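Long-range contacts in EscN (Escherichia coli O127:H6, PDB 2OBL), which belongs to the P-loop family of type III secretion ATPases, relatives of the alpha and beta subunits of ATP synthase: residues A[59-64]-A[323-328]; A[242-247]-A[262-267]; A[278-283]-A[341-346]. The protein carries 1 engineered substitution. One frame throughout, in Å; residues are numbered along the deposited sequence.

Interaction 1: A[59-64]-A[323-328]; sequences VRAIDG and NFIQQS
R60 reaches from the first turn of helix 60-65 to the C-terminal end of helix 318-325 and the residue just beyond it, where backbone carbonyls receive its guanidinium. NE gives a nearly straight bond to F324 O (2.7 Å, 172° at the hydrogen), lying in the carbonyl plane on a lone pair. NH2 bonds Q326 O at 2.8 Å, more bent and tilted from the guanidinium plane, and also pairs with D331 in a salt bridge. Q327 lies flat against one guanidinium face, amide and guanidinium planes 18° apart, with CG 3.5 Å above the plane, offset toward the rim. Its chi1 (-172°) sets CG anti to the backbone N; the chain runs on extended, and OE1 accepts from R60 N (2.8 Å). A water links Q327 OE1, I325 O and A61 N, while Q327 NE2 bonds D331 O. R60 CB stands over one face of the F324 ring, toward the rim, with R60 CD 3.9 Å from F324 CD1, and G64 CA lies at the ring edge. Arginine binding of carbonyls at a helix C-terminus, where the helix dipole would favour a cation, here joins the P-loop ATPase domain to the C-terminal helical domain.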
ATOM      1  N   VAL A  59      10.372  -5.338   0.710  1.00 23.74           N
ATOM      2  CA  VAL A  59      10.340  -4.984   2.121  1.00 22.48           C
ATOM      3  C   VAL A  59      10.337  -6.299   2.891  1.00 22.30           C
ATOM      4  O   VAL A  59       9.379  -7.071   2.807  1.00 21.95           O
ATOM      5  CB  VAL A  59       9.068  -4.164   2.484  1.00 22.75           C
ATOM      6  CG1 VAL A  59       9.050  -3.832   3.971  1.00 22.75           C
ATOM      7  CG2 VAL A  59       9.000  -2.887   1.662  1.00 22.86           C
ATOM      8  N   ARG A  60      11.421  -6.566   3.615  1.00 21.72           N
ATOM      9  CA  ARG A  60      11.588  -7.864   4.283  1.00 21.54           C
ATOM     10  C   ARG A  60      10.439  -8.255   5.188  1.00 20.75           C
ATOM     11  O   ARG A  60       9.982  -9.387   5.153  1.00 21.29           O
ATOM     12  CB  ARG A  60      12.895  -7.913   5.079  1.00 22.25           C
ATOM     13  CG  ARG A  60      14.131  -7.982   4.202  1.00 23.04           C
ATOM     14  CD  ARG A  60      15.360  -8.365   5.027  1.00 25.24           C
ATOM     15  NE  ARG A  60      15.644  -7.371   6.061  1.00 25.83           N
ATOM     16  CZ  ARG A  60      16.582  -6.435   5.964  1.00 25.84           C
ATOM     17  NH1 ARG A  60      17.341  -6.359   4.878  1.00 26.25           N
ATOM     18  NH2 ARG A  60      16.755  -5.562   6.955  1.00 25.73           N
ATOM     19  N   ALA A  61       9.959  -7.322   6.001  1.00 21.06           N
ATOM     20  CA  ALA A  61       8.917  -7.647   6.954  1.00 21.94           C
ATOM     21  C   ALA A  61       7.676  -8.148   6.226  1.00 22.44           C
ATOM     22  O   ALA A  61       7.031  -9.092   6.675  1.00 23.33           O
ATOM     23  CB  ALA A  61       8.582  -6.445   7.791  1.00 22.20           C
ATOM     24  N   ILE A  62       7.350  -7.514   5.102  1.00 21.87           N
ATOM     25  CA  ILE A  62       6.128  -7.857   4.361  1.00 21.60           C
ATOM     26  C   ILE A  62       6.329  -9.090   3.491  1.00 21.10           C
ATOM     27  O   ILE A  62       5.576 -10.060   3.581  1.00 20.80           O
ATOM     28  CB  ILE A  62       5.621  -6.676   3.505  1.00 21.38           C
ATOM     29  CG1 ILE A  62       5.310  -5.468   4.399  1.00 21.96           C
ATOM     30  CG2 ILE A  62       4.350  -7.080   2.725  1.00 22.17           C
ATOM     31  CD1 ILE A  62       5.051  -4.171   3.621  1.00 22.38           C
ATOM     32  N   ASP A  63       7.357  -9.062   2.653  1.00 21.32           N
ATOM     33  CA  ASP A  63       7.663 -10.210   1.793  1.00 20.79           C
ATOM     34  C   ASP A  63       7.880 -11.488   2.611  1.00 20.70           C
ATOM     35  O   ASP A  63       7.513 -12.600   2.184  1.00 19.78           O
ATOM     36  CB  ASP A  63       8.920  -9.933   0.965  1.00 21.67           C
ATOM     37  CG  ASP A  63       8.749  -8.773  -0.023  1.00 22.25           C
ATOM     38  OD1 ASP A  63       7.607  -8.391  -0.349  1.00 22.44           O
ATOM     39  OD2 ASP A  63       9.783  -8.249  -0.484  1.00 22.82           O
ATOM     40  N   GLY A  64       8.499 -11.332   3.778  1.00 20.30           N
ATOM     41  CA  GLY A  64       8.795 -12.474   4.640  1.00 21.03           C
ATOM     42  C   GLY A  64       7.611 -12.979   5.448  1.00 19.63           C
ATOM     43  O   GLY A  64       7.348 -14.185   5.480  1.00 19.63           O
ATOM     44  N   ASN A 323      16.917  -7.130  13.140  1.00 26.00           N
ATOM     45  CA  ASN A 323      17.675  -6.771  11.935  1.00 26.21           C
ATOM     46  C   ASN A 323      16.973  -7.187  10.646  1.00 25.11           C
ATOM     47  O   ASN A 323      17.205  -6.606   9.576  1.00 24.23           O
ATOM     48  CB  ASN A 323      19.070  -7.399  11.956  1.00 27.50           C
ATOM     49  CG  ASN A 323      20.008  -6.710  12.913  1.00 28.43           C
ATOM     50  OD1 ASN A 323      19.672  -5.686  13.510  1.00 29.50           O
ATOM     51  ND2 ASN A 323      21.201  -7.268  13.066  1.00 29.07           N
ATOM     52  N   PHE A 324      16.131  -8.211  10.756  1.00 24.08           N
ATOM     53  CA  PHE A 324      15.367  -8.708   9.619  1.00 23.49           C
ATOM     54  C   PHE A 324      14.186  -7.773   9.305  1.00 23.11           C
ATOM     55  O   PHE A 324      14.016  -7.321   8.164  1.00 21.85           O
ATOM     56  CB  PHE A 324      14.872 -10.132   9.901  1.00 24.26           C
ATOM     57  CG  PHE A 324      13.986 -10.703   8.813  1.00 24.78           C
ATOM     58  CD1 PHE A 324      14.534 -11.198   7.638  1.00 25.24           C
ATOM     59  CD2 PHE A 324      12.608 -10.750   8.975  1.00 24.99           C
ATOM     60  CE1 PHE A 324      13.727 -11.727   6.642  1.00 24.75           C
ATOM     61  CE2 PHE A 324      11.788 -11.271   7.968  1.00 25.54           C
ATOM     62  CZ  PHE A 324      12.353 -11.763   6.809  1.00 24.82           C
ATOM     63  N   ILE A 325      13.379  -7.476  10.317  1.00 22.15           N
ATOM     64  CA  ILE A 325      12.161  -6.690  10.072  1.00 21.98           C
ATOM     65  C   ILE A 325      12.423  -5.194   9.998  1.00 22.06           C
ATOM     66  O   ILE A 325      11.727  -4.476   9.280  1.00 21.33           O
ATOM     67  CB  ILE A 325      11.031  -6.990  11.087  1.00 21.86           C
ATOM     68  CG1 ILE A 325      11.487  -6.709  12.520  1.00 22.56           C
ATOM     69  CG2 ILE A 325      10.541  -8.431  10.918  1.00 22.65           C
ATOM     70  CD1 ILE A 325      10.405  -6.937  13.582  1.00 21.91           C
ATOM     71  N   GLN A 326      13.411  -4.716  10.748  1.00 22.14           N
ATOM     72  CA  GLN A 326      13.837  -3.341  10.575  1.00 22.59           C
ATOM     73  C   GLN A 326      14.710  -3.308   9.332  1.00 23.06           C
ATOM     74  O   GLN A 326      15.509  -4.229   9.087  1.00 23.10           O
ATOM     75  CB  GLN A 326      14.574  -2.808  11.816  1.00 23.31           C
ATOM     76  CG  GLN A 326      13.681  -2.678  13.039  1.00 23.34           C
ATOM     77  CD  GLN A 326      14.438  -2.224  14.274  1.00 24.11           C
ATOM     78  OE1 GLN A 326      14.357  -2.850  15.334  1.00 24.95           O
ATOM     79  NE2 GLN A 326      15.195  -1.140  14.138  1.00 24.47           N
ATOM     80  N   GLN A 327      14.545  -2.262   8.534  1.00 22.62           N
ATOM     81  CA  GLN A 327      15.195  -2.191   7.238  1.00 23.01           C
ATOM     82  C   GLN A 327      15.306  -0.747   6.788  1.00 23.63           C
ATOM     83  O   GLN A 327      14.303  -0.040   6.683  1.00 23.27           O
ATOM     84  CB  GLN A 327      14.365  -2.967   6.226  1.00 23.21           C
ATOM     85  CG  GLN A 327      15.012  -3.144   4.870  1.00 23.47           C
ATOM     86  CD  GLN A 327      14.124  -3.958   3.960  1.00 23.48           C
ATOM     87  OE1 GLN A 327      13.069  -4.418   4.375  1.00 22.46           O
ATOM     88  NE2 GLN A 327      14.543  -4.145   2.720  1.00 23.72           N
ATOM     89  N   SER A 328      16.533  -0.304   6.533  1.00 23.40           N
ATOM     90  CA  SER A 328      16.750   1.050   6.034  1.00 24.22           C
ATOM     91  C   SER A 328      16.420   1.125   4.548  1.00 24.79           C
ATOM     92  O   SER A 328      16.311   0.106   3.867  1.00 24.92           O
ATOM     93  CB  SER A 328      18.206   1.466   6.242  1.00 23.99           C
ATOM     94  OG  SER A 328      19.045   0.670   5.431  1.00 24.51           O
TER
HETATM   95  O   HOH W   1      11.288  -4.820   6.387  1.00 22.92           O

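Interaction 2: A[242-247]-A[262-267]; sequences GHIVLT and GLSASR
The imidazole of H243 lies over the backbone of A265, whose N sits 3.8 Å above the ring plane, over its centre, while A265 CB touches CE1 at 3.5 Å. Its chi1 (59°) sets CG between the backbone N and the carbonyl carbon; the end of the ring comes nearer the neighbouring strand. L263 O lies at the ring edge, near its plane, 3.1 Å from NE2. Beneath the ring, H243 and A265 form an antiparallel hydrogen-bonded pair: H243 N bonds A265 O and A265 N bonds H243 O, each at 2.9 Å. G242 and S266 follow as a non-hydrogen-bonded pair. Strand 265-266 thus adds a short antiparallel edge to strand 242-245, which on its other flank runs parallel to strand 73-78 in the central sheet of this P-loop NTPase fold, the strand that leads toward the probable Walker A loop. On the other side of the H243-A265 pair, S264 OG, anti to the carbonyl carbon (chi1 -62°), accepts from V245 N at 2.9 Å with an angle of 164° and also bonds D260 O. The hydroxyl thus links V245 to the loop leading to strand 265-266. V245 CB lies 4.0 Å from L263 CB. The CB of I244 points away from residues 262-267, yet its CD1 comes back to 4.3 Å from S264 CB; the side chain also touches I76 of strand 73-78.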
ATOM      1  N   GLY A 242      -5.581  -7.703   2.391  1.00 12.03           N
ATOM      2  CA  GLY A 242      -4.442  -7.668   3.298  1.00 12.44           C
ATOM      3  C   GLY A 242      -4.338  -6.277   3.871  1.00 12.16           C
ATOM      4  O   GLY A 242      -4.816  -5.322   3.266  1.00 11.61           O
ATOM      5  N   HIS A 243      -3.720  -6.155   5.033  1.00 11.82           N
ATOM      6  CA  HIS A 243      -3.564  -4.851   5.628  1.00 12.00           C
ATOM      7  C   HIS A 243      -2.263  -4.790   6.422  1.00 12.84           C
ATOM      8  O   HIS A 243      -1.889  -5.740   7.138  1.00 11.43           O
ATOM      9  CB  HIS A 243      -4.787  -4.492   6.498  1.00 12.90           C
ATOM     10  CG  HIS A 243      -5.037  -5.457   7.607  1.00 14.19           C
ATOM     11  ND1 HIS A 243      -5.657  -6.673   7.411  1.00 14.97           N
ATOM     12  CD2 HIS A 243      -4.736  -5.397   8.925  1.00 14.56           C
ATOM     13  CE1 HIS A 243      -5.716  -7.324   8.557  1.00 13.83           C
ATOM     14  NE2 HIS A 243      -5.169  -6.572   9.492  1.00 13.93           N
ATOM     15  N   ILE A 244      -1.582  -3.662   6.277  1.00 11.81           N
ATOM     16  CA  ILE A 244      -0.323  -3.414   6.940  1.00 12.07           C
ATOM     17  C   ILE A 244      -0.562  -2.235   7.870  1.00 12.07           C
ATOM     18  O   ILE A 244      -1.001  -1.173   7.428  1.00 12.34           O
ATOM     19  CB  ILE A 244       0.744  -3.011   5.917  1.00 12.72           C
ATOM     20  CG1 ILE A 244       0.965  -4.134   4.901  1.00 14.15           C
ATOM     21  CG2 ILE A 244       2.053  -2.624   6.602  1.00 12.76           C
ATOM     22  CD1 ILE A 244       1.369  -5.452   5.535  1.00 15.67           C
ATOM     23  N   VAL A 245      -0.245  -2.400   9.139  1.00 10.45           N
ATOM     24  CA  VAL A 245      -0.535  -1.351  10.115  1.00 11.46           C
ATOM     25  C   VAL A 245       0.748  -0.774  10.688  1.00 11.13           C
ATOM     26  O   VAL A 245       1.582  -1.521  11.216  1.00 11.48           O
ATOM     27  CB  VAL A 245      -1.389  -1.896  11.257  1.00 12.00           C
ATOM     28  CG1 VAL A 245      -1.592  -0.822  12.333  1.00 12.15           C
ATOM     29  CG2 VAL A 245      -2.721  -2.409  10.707  1.00 11.77           C
ATOM     30  N   LEU A 246       0.900   0.545  10.600  1.00  9.85           N
ATOM     31  CA  LEU A 246       2.068   1.217  11.180  1.00 10.34           C
ATOM     32  C   LEU A 246       1.641   1.866  12.480  1.00 11.75           C
ATOM     33  O   LEU A 246       0.529   2.384  12.572  1.00 11.93           O
ATOM     34  CB  LEU A 246       2.590   2.304  10.238  1.00 11.81           C
ATOM     35  CG  LEU A 246       2.801   1.901   8.789  1.00 12.13           C
ATOM     36  CD1 LEU A 246       3.553   3.014   8.013  1.00 13.19           C
ATOM     37  CD2 LEU A 246       3.565   0.590   8.717  1.00 12.11           C
ATOM     38  N   THR A 247       2.525   1.869  13.474  1.00 11.47           N
ATOM     39  CA  THR A 247       2.163   2.395  14.783  1.00 13.20           C
ATOM     40  C   THR A 247       3.127   3.444  15.289  1.00 13.35           C
ATOM     41  O   THR A 247       4.332   3.371  15.040  1.00 13.62           O
ATOM     42  CB  THR A 247       2.073   1.281  15.848  1.00 13.41           C
ATOM     43  OG1 THR A 247       3.368   0.682  16.028  1.00 13.30           O
ATOM     44  CG2 THR A 247       1.052   0.221  15.443  1.00 12.42           C
ATOM     45  N   GLY A 262       1.578  -8.053  14.466  1.00 14.24           N
ATOM     46  CA  GLY A 262       0.413  -8.717  15.056  1.00 14.47           C
ATOM     47  C   GLY A 262      -0.906  -8.087  14.637  1.00 15.02           C
ATOM     48  O   GLY A 262      -1.964  -8.729  14.709  1.00 15.53           O
ATOM     49  N   LEU A 263      -0.848  -6.832  14.193  1.00 13.11           N
ATOM     50  CA  LEU A 263      -2.053  -6.108  13.739  1.00 14.25           C
ATOM     51  C   LEU A 263      -2.193  -6.144  12.227  1.00 14.05           C
ATOM     52  O   LEU A 263      -3.158  -5.621  11.663  1.00 16.23           O
ATOM     53  CB  LEU A 263      -1.978  -4.648  14.167  1.00 14.51           C
ATOM     54  CG  LEU A 263      -2.100  -4.406  15.660  1.00 13.79           C
ATOM     55  CD1 LEU A 263      -1.864  -2.933  15.957  1.00 14.97           C
ATOM     56  CD2 LEU A 263      -3.486  -4.857  16.113  1.00 14.52           C
ATOM     57  N   SER A 264      -1.221  -6.758  11.568  1.00 13.52           N
ATOM     58  CA  SER A 264      -1.194  -6.771  10.112  1.00 13.66           C
ATOM     59  C   SER A 264      -1.573  -8.160   9.663  1.00 13.52           C
ATOM     60  O   SER A 264      -1.521  -9.101  10.466  1.00 14.24           O
ATOM     61  CB  SER A 264       0.188  -6.383   9.578  1.00 13.44           C
ATOM     62  OG  SER A 264       0.546  -5.061   9.970  1.00 13.37           O
ATOM     63  N   ALA A 265      -1.958  -8.304   8.402  1.00 12.65           N
ATOM     64  CA  ALA A 265      -2.276  -9.626   7.876  1.00 13.89           C
ATOM     65  C   ALA A 265      -2.234  -9.656   6.362  1.00 14.18           C
ATOM     66  O   ALA A 265      -2.387  -8.639   5.705  1.00 15.55           O
ATOM     67  CB  ALA A 265      -3.659 -10.094   8.379  1.00 14.94           C
ATOM     68  N   SER A 266      -1.991 -10.837   5.812  1.00 14.15           N
ATOM     69  CA  SER A 266      -2.197 -11.047   4.395  1.00 14.75           C
ATOM     70  C   SER A 266      -3.112 -12.239   4.238  1.00 15.40           C
ATOM     71  O   SER A 266      -2.728 -13.360   4.604  1.00 14.21           O
ATOM     72  CB  SER A 266      -0.878 -11.365   3.693  1.00 15.55           C
ATOM     73  OG  SER A 266      -1.161 -11.755   2.366  1.00 14.54           O
ATOM     74  N   ARG A 267      -4.304 -12.013   3.686  1.00 15.32           N
ATOM     75  CA  ARG A 267      -5.267 -13.101   3.502  1.00 15.66           C
ATOM     76  C   ARG A 267      -4.839 -14.067   2.397  1.00 15.70           C
ATOM     77  O   ARG A 267      -5.415 -15.149   2.264  1.00 16.07           O
ATOM     78  CB  ARG A 267      -6.673 -12.577   3.188  1.00 15.74           C
ATOM     79  CG  ARG A 267      -7.296 -11.725   4.277  1.00 15.98           C
ATOM     80  CD  ARG A 267      -8.744 -11.387   3.934  1.00 16.20           C
ATOM     81  NE  ARG A 267      -9.623 -12.559   4.038  1.00 18.58           N
ATOM     82  CZ  ARG A 267     -10.346 -12.847   5.118  1.00 17.95           C
ATOM     83  NH1 ARG A 267     -10.299 -12.047   6.172  1.00 17.13           N
ATOM     84  NH2 ARG A 267     -11.129 -13.921   5.136  1.00 19.40           N
TER

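Interaction 3: A[278-283]-A[341-346]; sequences LRAAAE and SLFKVV
Helix 278-283 and helix 341-345 pass with their axes 9.2 Å apart at closest approach and their N-to-C directions 48° apart, A280 and F343 having the nearest CA atoms. No hydrogen bond spans the two segments; the contact is made by side-chain packing. A280 points its CB at the second helix and fits among L342, F343 and V346. The methyl stands 4.2 Å from the centroid of the F343 ring and only 7° off its normal, a CH-pi contact over the centre of the face. Beside it, L342 brings CG to 3.9 Å from A280 CB, CD2 to 3.9 Å from A281 N and CD1 close to A280 O. These helices belong to the C-terminal helical domain of the secretion ATPase, and here the last helix of the chain packs on helix 275-290. L342 also touches L65 of helix 60-65 and F324 of helix 318-325, placing the pair against the neighbouring helices. V346, at the C-terminal end of its segment, brings CG1 to A280 O at 3.5 Å and CG2 to R279 NH1, near the guanidinium plane at its edge. Its CB meets E283 CG at 3.8 Å, the two side chains crossing at a slant. Beside V346, R279 and E283 close a salt bridge within their own helix, R279 NH2 to E283 OE1 2.8 Å, with OE1 approached on its anti side, 23° out of the carboxylate plane. The other oxygen, OE2, bridges to K313, whose NZ also bonds V346 O.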
ATOM      1  N   LEU A 278       5.649 -20.479   5.085  1.00 20.50           N
ATOM      2  CA  LEU A 278       4.532 -20.136   5.980  1.00 20.35           C
ATOM      3  C   LEU A 278       4.863 -20.497   7.431  1.00 20.97           C
ATOM      4  O   LEU A 278       4.554 -19.737   8.362  1.00 20.78           O
ATOM      5  CB  LEU A 278       3.266 -20.883   5.542  1.00 20.59           C
ATOM      6  CG  LEU A 278       1.930 -20.396   6.110  1.00 19.82           C
ATOM      7  CD1 LEU A 278       1.672 -18.956   5.651  1.00 19.83           C
ATOM      8  CD2 LEU A 278       0.801 -21.308   5.660  1.00 20.03           C
ATOM      9  N   ARG A 279       5.485 -21.664   7.610  1.00 20.95           N
ATOM     10  CA  ARG A 279       5.867 -22.156   8.940  1.00 21.52           C
ATOM     11  C   ARG A 279       6.915 -21.273   9.597  1.00 20.45           C
ATOM     12  O   ARG A 279       6.796 -20.939  10.778  1.00 21.01           O
ATOM     13  CB  ARG A 279       6.396 -23.597   8.887  1.00 22.90           C
ATOM     14  CG  ARG A 279       6.686 -24.165  10.284  1.00 25.74           C
ATOM     15  CD  ARG A 279       7.964 -25.018  10.356  1.00 28.83           C
ATOM     16  NE  ARG A 279       9.190 -24.250  10.091  1.00 31.57           N
ATOM     17  CZ  ARG A 279       9.786 -23.417  10.950  1.00 32.62           C
ATOM     18  NH1 ARG A 279      10.902 -22.788  10.588  1.00 33.08           N
ATOM     19  NH2 ARG A 279       9.282 -23.198  12.160  1.00 32.91           N
ATOM     20  N   ALA A 280       7.946 -20.906   8.837  1.00 19.77           N
ATOM     21  CA  ALA A 280       8.982 -20.013   9.358  1.00 19.98           C
ATOM     22  C   ALA A 280       8.387 -18.661   9.741  1.00 19.35           C
ATOM     23  O   ALA A 280       8.734 -18.099  10.779  1.00 19.48           O
ATOM     24  CB  ALA A 280      10.092 -19.824   8.348  1.00 20.05           C
ATOM     25  N   ALA A 281       7.515 -18.127   8.889  1.00 19.77           N
ATOM     26  CA  ALA A 281       6.867 -16.843   9.182  1.00 20.24           C
ATOM     27  C   ALA A 281       6.032 -16.925  10.455  1.00 20.62           C
ATOM     28  O   ALA A 281       6.005 -15.988  11.252  1.00 22.27           O
ATOM     29  CB  ALA A 281       5.986 -16.403   8.024  1.00 19.67           C
ATOM     30  N   ALA A 282       5.335 -18.035  10.638  1.00 20.91           N
ATOM     31  CA  ALA A 282       4.473 -18.200  11.804  1.00 20.90           C
ATOM     32  C   ALA A 282       5.298 -18.220  13.087  1.00 21.18           C
ATOM     33  O   ALA A 282       4.912 -17.625  14.092  1.00 20.63           O
ATOM     34  CB  ALA A 282       3.644 -19.472  11.685  1.00 21.70           C
ATOM     35  N   GLU A 283       6.434 -18.912  13.046  1.00 21.03           N
ATOM     36  CA  GLU A 283       7.331 -18.940  14.186  1.00 20.96           C
ATOM     37  C   GLU A 283       7.918 -17.552  14.446  1.00 20.90           C
ATOM     38  O   GLU A 283       7.971 -17.110  15.590  1.00 20.55           O
ATOM     39  CB  GLU A 283       8.447 -19.979  13.996  1.00 22.42           C
ATOM     40  CG  GLU A 283       9.529 -19.867  15.061  1.00 23.93           C
ATOM     41  CD  GLU A 283      10.322 -21.134  15.260  1.00 25.01           C
ATOM     42  OE1 GLU A 283      10.483 -21.914  14.292  1.00 25.47           O
ATOM     43  OE2 GLU A 283      10.797 -21.352  16.399  1.00 25.92           O
ATOM     44  N   SER A 341      16.960 -15.374   4.745  1.00 23.21           N
ATOM     45  CA  SER A 341      17.172 -14.651   5.993  1.00 24.51           C
ATOM     46  C   SER A 341      16.114 -14.993   7.042  1.00 24.85           C
ATOM     47  O   SER A 341      16.418 -15.092   8.229  1.00 25.20           O
ATOM     48  CB  SER A 341      17.209 -13.136   5.739  1.00 24.95           C
ATOM     49  OG  SER A 341      18.357 -12.802   4.964  1.00 26.55           O
ATOM     50  N   LEU A 342      14.872 -15.165   6.601  1.00 24.62           N
ATOM     51  CA  LEU A 342      13.782 -15.563   7.493  1.00 24.96           C
ATOM     52  C   LEU A 342      14.069 -16.894   8.193  1.00 25.19           C
ATOM     53  O   LEU A 342      13.900 -17.026   9.408  1.00 24.97           O
ATOM     54  CB  LEU A 342      12.470 -15.667   6.716  1.00 24.43           C
ATOM     55  CG  LEU A 342      11.260 -16.224   7.472  1.00 24.41           C
ATOM     56  CD1 LEU A 342      10.890 -15.326   8.657  1.00 25.09           C
ATOM     57  CD2 LEU A 342      10.084 -16.352   6.526  1.00 24.74           C
ATOM     58  N   PHE A 343      14.495 -17.884   7.422  1.00 25.84           N
ATOM     59  CA  PHE A 343      14.812 -19.186   8.002  1.00 26.17           C
ATOM     60  C   PHE A 343      15.904 -19.070   9.065  1.00 25.38           C
ATOM     61  O   PHE A 343      15.841 -19.724  10.109  1.00 25.57           O
ATOM     62  CB  PHE A 343      15.194 -20.184   6.916  1.00 27.84           C
ATOM     63  CG  PHE A 343      14.014 -20.768   6.202  1.00 28.74           C
ATOM     64  CD1 PHE A 343      13.630 -22.075   6.429  1.00 29.92           C
ATOM     65  CD2 PHE A 343      13.283 -20.011   5.309  1.00 29.88           C
ATOM     66  CE1 PHE A 343      12.539 -22.615   5.759  1.00 29.96           C
ATOM     67  CE2 PHE A 343      12.192 -20.548   4.648  1.00 29.79           C
ATOM     68  CZ  PHE A 343      11.827 -21.842   4.875  1.00 29.19           C
ATOM     69  N   LYS A 344      16.884 -18.215   8.800  1.00 25.11           N
ATOM     70  CA  LYS A 344      17.964 -17.957   9.745  1.00 25.52           C
ATOM     71  C   LYS A 344      17.488 -17.357  11.080  1.00 25.40           C
ATOM     72  O   LYS A 344      18.011 -17.707  12.139  1.00 23.69           O
ATOM     73  CB  LYS A 344      19.040 -17.064   9.113  1.00 27.07           C
ATOM     74  CG  LYS A 344      19.850 -17.729   7.988  1.00 27.83           C
ATOM     75  CD  LYS A 344      20.328 -19.124   8.359  1.00 28.80           C
ATOM     76  CE  LYS A 344      21.205 -19.724   7.253  1.00 28.50           C
ATOM     77  NZ  LYS A 344      20.563 -19.498   5.927  1.00 30.36           N
ATOM     78  N   VAL A 345      16.497 -16.470  11.041  1.00 25.24           N
ATOM     79  CA  VAL A 345      16.032 -15.808  12.271  1.00 25.28           C
ATOM     80  C   VAL A 345      15.164 -16.701  13.171  1.00 25.41           C
ATOM     81  O   VAL A 345      14.993 -16.413  14.353  1.00 26.15           O
ATOM     82  CB  VAL A 345      15.309 -14.448  12.008  1.00 25.26           C
ATOM     83  CG1 VAL A 345      16.155 -13.536  11.132  1.00 24.80           C
ATOM     84  CG2 VAL A 345      13.929 -14.664  11.397  1.00 24.77           C
ATOM     85  N   VAL A 346      14.621 -17.782  12.622  1.00 25.22           N
ATOM     86  CA  VAL A 346      13.827 -18.698  13.437  1.00 26.31           C
ATOM     87  C   VAL A 346      14.573 -19.988  13.782  1.00 27.23           C
ATOM     88  O   VAL A 346      14.028 -20.877  14.439  1.00 27.86           O
ATOM     89  CB  VAL A 346      12.462 -19.015  12.787  1.00 26.41           C
ATOM     90  CG1 VAL A 346      11.720 -17.726  12.492  1.00 25.98           C
ATOM     91  CG2 VAL A 346      12.638 -19.850  11.520  1.00 26.17           C
TER

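From the N terminus, residues 59-64 come first and meet residues 323-328, so interaction 1 closes a loop of 258 residues that encloses most of the ATPase domain. Interaction 2 is nested within it, a short return of 14 residues at the edge of the central sheet. Interaction 3 opens at 278-283, inside that large loop, and closes at 341-346, beyond it, so interactions 1 and 3 cross. Interactions 1 and 2 touch where I62 CG1 meets I244 CD1 (4.1 Å), while F324 and G64 pack on L342, joining 1 to 3. Interactions 2 and 3 do not touch. Helix 60-65 thus sits between sheet edge and C-terminal helices.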